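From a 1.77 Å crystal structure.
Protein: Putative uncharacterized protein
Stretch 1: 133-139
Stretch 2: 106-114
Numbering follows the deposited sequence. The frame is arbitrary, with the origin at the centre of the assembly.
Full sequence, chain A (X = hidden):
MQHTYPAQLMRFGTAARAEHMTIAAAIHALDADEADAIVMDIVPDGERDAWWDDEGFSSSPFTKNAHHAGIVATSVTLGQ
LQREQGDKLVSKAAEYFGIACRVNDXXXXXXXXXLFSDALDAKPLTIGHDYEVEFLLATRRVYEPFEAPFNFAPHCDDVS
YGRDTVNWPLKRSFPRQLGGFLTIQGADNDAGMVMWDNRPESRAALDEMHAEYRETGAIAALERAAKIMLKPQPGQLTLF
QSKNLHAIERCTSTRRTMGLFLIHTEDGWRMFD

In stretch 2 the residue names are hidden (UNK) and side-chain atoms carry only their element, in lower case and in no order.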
# COMPACT_ATOMS: atom_id res chain seq x y z
N VAL A 133 -2.18 -6.48 5.88
CA VAL A 133 -1.21 -5.40 5.98
C VAL A 133 -1.95 -4.33 6.83
O VAL A 133 -3.17 -4.30 6.88
CB VAL A 133 -0.76 -4.90 4.60
CG1 VAL A 133 -0.34 -6.09 3.70
CG2 VAL A 133 -1.79 -4.02 3.96
N GLU A 134 -1.17 -3.52 7.49
CA GLU A 134 -1.68 -2.65 8.55
C GLU A 134 -1.93 -1.26 7.96
O GLU A 134 -1.19 -0.77 7.12
CB GLU A 134 -0.65 -2.50 9.66
CG GLU A 134 -0.38 -3.86 10.35
CD GLU A 134 0.66 -3.73 11.45
OE1 GLU A 134 1.44 -2.78 11.50
OE2 GLU A 134 0.65 -4.63 12.32
N PHE A 135 -3.01 -0.66 8.48
CA PHE A 135 -3.20 0.77 8.40
C PHE A 135 -2.16 1.46 9.29
O PHE A 135 -1.60 0.86 10.26
CB PHE A 135 -4.57 1.07 8.95
CG PHE A 135 -5.72 0.76 7.95
CD1 PHE A 135 -6.44 1.78 7.33
CD2 PHE A 135 -6.08 -0.54 7.70
CE1 PHE A 135 -7.47 1.46 6.42
CE2 PHE A 135 -7.10 -0.86 6.80
CZ PHE A 135 -7.81 0.14 6.18
N LEU A 136 -1.90 2.73 8.96
CA LEU A 136 -1.08 3.56 9.80
C LEU A 136 -1.69 3.58 11.22
O LEU A 136 -2.92 3.68 11.38
CB LEU A 136 -1.07 5.01 9.23
CG LEU A 136 -0.42 6.03 10.15
CD1 LEU A 136 1.07 5.65 10.13
CD2 LEU A 136 -0.56 7.45 9.63
N LEU A 137 -0.84 3.55 12.28
CA LEU A 137 -1.44 3.48 13.65
C LEU A 137 -1.90 4.80 14.26
O LEU A 137 -2.91 4.83 15.00
CB LEU A 137 -0.45 2.81 14.66
CG LEU A 137 -0.58 1.30 14.71
CD1 LEU A 137 0.69 0.68 15.37
CD2 LEU A 137 -1.83 0.94 15.60
N ALA A 138 -1.16 5.85 14.02
CA ALA A 138 -1.37 7.10 14.82
C ALA A 138 -0.48 8.17 14.21
O ALA A 138 0.43 7.83 13.47
CB ALA A 138 -1.10 6.92 16.32
N THR A 139 -0.73 9.43 14.55
CA THR A 139 -0.00 10.54 14.05
C THR A 139 0.23 11.58 15.17
O THR A 139 -0.58 11.78 16.12
CB THR A 139 -0.70 11.27 12.86
OG1 THR A 139 -1.96 11.67 13.30
CG2 THR A 139 -1.00 10.38 11.70
N UNK A 106 7.94 1.27 14.98
CA UNK A 106 8.09 2.30 16.00
C UNK A 106 6.80 2.74 16.70
O UNK A 106 6.74 2.81 17.97
N UNK A 107 5.73 3.02 15.92
CA UNK A 107 4.50 3.52 16.63
C UNK A 107 3.92 2.54 17.62
O UNK A 107 3.40 2.92 18.66
c UNK A 107 3.75 5.08 14.72
c UNK A 107 3.86 6.40 15.53
c UNK A 107 3.39 3.90 15.59
c UNK A 107 2.73 5.24 13.57
N UNK A 108 4.01 1.25 17.35
CA UNK A 108 3.42 0.31 18.24
C UNK A 108 4.12 0.29 19.59
O UNK A 108 3.52 -0.17 20.51
c UNK A 108 4.62 -3.30 17.51
c UNK A 108 4.77 -1.80 17.78
n UNK A 108 4.99 -2.96 14.70
n UNK A 108 3.60 -3.48 16.48
n UNK A 108 2.77 -3.40 14.31
c UNK A 108 3.79 -3.28 15.16
c UNK A 108 3.42 -1.11 17.66
N UNK A 109 5.32 0.86 19.69
CA UNK A 109 6.05 0.88 20.98
C UNK A 109 5.79 2.16 21.77
O UNK A 109 6.27 2.32 22.88
c UNK A 109 7.89 -0.59 19.99
c UNK A 109 7.59 0.72 20.81
o UNK A 109 8.15 1.86 20.13
N UNK A 110 5.10 3.13 21.15
CA UNK A 110 4.90 4.39 21.82
C UNK A 110 4.00 4.26 23.03
O UNK A 110 3.10 3.43 23.06
o UNK A 110 3.04 5.20 20.51
c UNK A 110 5.19 5.64 19.66
c UNK A 110 4.36 5.50 20.88
N UNK A 111 4.23 5.10 24.05
CA UNK A 111 3.34 5.12 25.18
C UNK A 111 1.91 5.44 24.82
O UNK A 111 0.94 4.84 25.35
c UNK A 111 3.32 5.65 27.50
c UNK A 111 3.82 6.12 26.18
c UNK A 111 3.79 6.75 30.94
c UNK A 111 4.16 6.24 28.57
n UNK A 111 4.92 7.46 30.93
n UNK A 111 3.39 6.18 29.82
n UNK A 111 3.05 6.67 32.01
N UNK A 112 1.78 6.34 23.86
CA UNK A 112 0.46 6.72 23.36
C UNK A 112 -0.31 5.52 22.77
O UNK A 112 -1.46 5.33 23.11
c UNK A 112 -2.43 8.43 20.02
c UNK A 112 -2.99 9.27 22.17
c UNK A 112 0.56 7.89 22.35
c UNK A 112 -3.34 9.01 20.84
c UNK A 112 -0.79 8.32 21.82
c UNK A 112 -1.71 8.90 22.66
c UNK A 112 -1.16 8.07 20.51
N UNK A 113 0.32 4.76 21.88
CA UNK A 113 -0.38 3.63 21.21
C UNK A 113 -0.60 2.55 22.28
O UNK A 113 -1.69 2.01 22.37
c UNK A 113 -0.23 1.80 19.43
c UNK A 113 0.34 4.13 18.88
c UNK A 113 0.38 3.12 19.99
N UNK A 114 0.40 2.35 23.15
CA UNK A 114 0.28 1.35 24.20
C UNK A 114 -0.87 1.67 25.19
O UNK A 114 -1.48 0.76 25.76
n UNK A 114 4.66 -2.42 25.26
c UNK A 114 1.61 1.17 24.94
n UNK A 114 4.90 -0.39 24.15
c UNK A 114 5.19 -1.68 24.28
n UNK A 114 6.04 -2.23 23.42
c UNK A 114 2.63 0.38 24.16
c UNK A 114 3.93 0.34 24.96

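Position 106 has backbone atoms alone, with no side-chain atom and nothing of stretch 1 in reach; it is Gly-106. At position 107 four carbons fork at the second, and its CA-to-CB bond points toward stretch 1. One terminal carbon lies 3.5 Å from Ala-138 O and 3.8 Å from Leu-136 CD1, while CB is 4.1 Å from Leu-137 CB. A four-carbon chain forked at this point is leucine, Leu-107, and the terminal carbon is CD1.

Position 108 carries three carbons, a nitrogen, and then a carbon bearing two more nitrogens. Its CA-to-CB bond runs sideways, yet the end of the chain comes nearer, bringing one terminal nitrogen 3.2 Å from both Glu-134 OE1 and Glu-134 OE2. The group is a guanidinium, so the residue is Arg-108 and the nitrogen is NH2. It forms a salt bridge with Glu-134 OE2 and gives Glu-134 OE1 a weak hydrogen bond, bent to 133° at the hydrogen.

Position 109 shows one carbon carrying an oxygen and a carbon, the pattern of threonine, and it stays clear of stretch 1. In Thr-109, OG1 donates to Gly-106 O at 2.7 Å. The same pattern recurs at position 110, again without contact to stretch 1; this is Thr-110. Its backbone N donates to Leu-107 O at 3.0 Å, closing a type I turn, and OG1 donates to that same Leu-107 O, also at 3.0 Å.

Position 111 has three carbons, a nitrogen and a carbon with two further nitrogens, all far from stretch 1; it is Arg-111, exposed. At position 112 one carbon leads into a six-carbon ring with no heteroatom, and Ala-138 CB sits at the ring edge, 4.2 Å from one ring carbon. This is Phe-112, and the carbon is CE2. Position 113 has three carbons, the first carrying the other two; one end carbon lies 4.2 Å from Leu-137 CD2 and the other 4.1 Å from Ala-138 CB. It is therefore Val-113, the two being CG1 and CG2 in that order. Val-113 N donates to Thr-110 OG1 at 3.1 Å, so that Thr-110 caps the helix beginning at Arg-111. Position 114 again has three carbons, a nitrogen and a carbon with two more nitrogens, out of reach of stretch 1; it is Arg-114, exposed, with NE making a weak hydrogen bond of 3.3 Å to Thr-109 O.

The contact is mainly apolar. The CA-to-CB bonds of Leu-137 and Ala-138 point toward stretch 2, where Leu-107 and Val-113 each touch the pair, one at the first position of the turn and one in the helix after it. Thr-110 OG1, bonded to both Leu-107 O and Val-113 N, ties together the two places that supply these side chains. The Arg-108 salt bridge to Glu-134 adds a charged link, and Leu-137 CD1 packs 4.0 Å from Arg-108 CB.

Stretch 2, residues 106-114: GLRTTRFVR
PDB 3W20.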